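Uncharacterized conserved protein (Methanopyrus kandleri AV19, PDB 2QYA) is of unknown function but belongs to the DUF424 family and folds around a mixed beta sheet. Local coordinates at residues A[54-57]-A[58-62]. The protein carries 2 engineered substitutions. Residues are numbered along the deposited sequence; the frame is centred on the assembly and turned at random.
Sequences RAAK and KIREA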
# COMPACT_ATOMS: atom_id res chain seq x y z
N ARG A 54 -1.84 -18.83 -12.81
CA ARG A 54 -2.10 -17.53 -13.43
C ARG A 54 -1.85 -16.38 -12.44
O ARG A 54 -1.36 -15.33 -12.84
CB ARG A 54 -3.51 -17.43 -14.04
CG ARG A 54 -3.60 -16.32 -15.11
CD ARG A 54 -4.95 -16.22 -15.87
NE ARG A 54 -5.02 -15.06 -16.78
CZ ARG A 54 -4.27 -14.87 -17.88
NH1 ARG A 54 -4.44 -13.77 -18.64
NH2 ARG A 54 -3.33 -15.75 -18.24
N ALA A 55 -2.17 -16.59 -11.18
CA ALA A 55 -1.87 -15.57 -10.16
C ALA A 55 -0.35 -15.30 -10.07
O ALA A 55 0.08 -14.15 -10.13
CB ALA A 55 -2.46 -15.94 -8.81
N ALA A 56 0.44 -16.38 -9.97
CA ALA A 56 1.91 -16.29 -9.97
C ALA A 56 2.47 -15.51 -11.15
O ALA A 56 3.38 -14.69 -10.98
CB ALA A 56 2.55 -17.69 -9.89
N LYS A 57 1.91 -15.76 -12.34
CA LYS A 57 2.33 -15.03 -13.54
C LYS A 57 2.04 -13.53 -13.40
O LYS A 57 2.91 -12.70 -13.66
CB LYS A 57 1.68 -15.64 -14.78
CG LYS A 57 1.86 -14.85 -16.07
CD LYS A 57 1.49 -15.68 -17.31
CE LYS A 57 1.55 -14.83 -18.60
NZ LYS A 57 0.35 -13.91 -18.71
N LYS A 58 0.81 -13.17 -12.99
CA LYS A 58 0.44 -11.76 -12.82
C LYS A 58 1.28 -11.04 -11.75
O LYS A 58 1.59 -9.86 -11.89
CB LYS A 58 -1.06 -11.60 -12.52
CG LYS A 58 -1.90 -10.96 -13.66
CD LYS A 58 -2.02 -11.88 -14.89
CE LYS A 58 -2.99 -11.31 -16.01
NZ LYS A 58 -4.44 -11.28 -15.60
N ILE A 59 1.59 -11.75 -10.68
CA ILE A 59 2.41 -11.22 -9.59
C ILE A 59 3.81 -10.92 -10.09
O ILE A 59 4.29 -9.81 -9.91
CB ILE A 59 2.39 -12.17 -8.33
CG1 ILE A 59 1.44 -11.62 -7.29
CG2 ILE A 59 3.73 -12.29 -7.69
CD1 ILE A 59 0.06 -11.63 -7.71
N ARG A 60 4.43 -11.89 -10.76
CA ARG A 60 5.70 -11.68 -11.43
C ARG A 60 5.68 -10.44 -12.31
O ARG A 60 6.60 -9.64 -12.27
CB ARG A 60 6.05 -12.85 -12.32
CG ARG A 60 6.67 -14.02 -11.64
CD ARG A 60 7.17 -15.04 -12.68
NE ARG A 60 7.31 -16.36 -12.07
CZ ARG A 60 6.47 -17.39 -12.26
NH1 ARG A 60 5.42 -17.29 -13.08
NH2 ARG A 60 6.70 -18.54 -11.63
N GLU A 61 4.64 -10.31 -13.14
CA GLU A 61 4.60 -9.22 -14.12
C GLU A 61 4.44 -7.85 -13.46
O GLU A 61 5.01 -6.89 -13.92
CB GLU A 61 3.48 -9.43 -15.14
CG GLU A 61 3.66 -10.63 -16.08
CD GLU A 61 2.35 -11.00 -16.82
OE1 GLU A 61 1.25 -10.62 -16.33
OE2 GLU A 61 2.42 -11.69 -17.87
N ALA A 62 3.62 -7.76 -12.40
CA ALA A 62 3.41 -6.49 -11.73
C ALA A 62 4.69 -6.08 -11.00
O ALA A 62 5.03 -4.90 -10.98
CB ALA A 62 2.23 -6.56 -10.77
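K57 reaches one helical turn onward to E61, and the two close an i to i+4 salt bridge on the outer side of helix 52-66. From CB, which only starts the chain beside the peptide link to K58, the K57 side chain runs out along its partner. CG, set anti to the backbone N (chi1 171°), is 3.7 Å from OE2 of E61; CD lies 4.1 Å from that oxygen, and CE closes to 3.3 Å from it. A bend at chi4 (-76°) then brings NZ to 3.1 Å from E61 OE2, on the syn side but 28° out of the carboxylate plane. E61 runs out extended, its CG passing 3.3 Å from K57 O, the carbonyl that accepts the hydrogen bond from E61 N.

Next to this pair, K58 bends at chi2 and chi4 and lays CE over one face of the R54 guanidinium, 3.9 Å from NH1. Its NZ sits equally near that nitrogen, two positive groups side by side. Were K58 an alanine, the R54 guanidinium would probably lose the aliphatic cover on that face and turn more freely.

On the inner side, I59 CD1 rests 3.5 Å from A55 O, which accepts the hydrogen bond from I59 N at 2.9 Å. A55 and I59 also pack on L21 of strand 16-23, so the helix is amphipathic: small and aliphatic residues face the sheet, while the glutamate probably offsets part of the positive charge that R54, K57, K58 and R60 bring to this part of the helix.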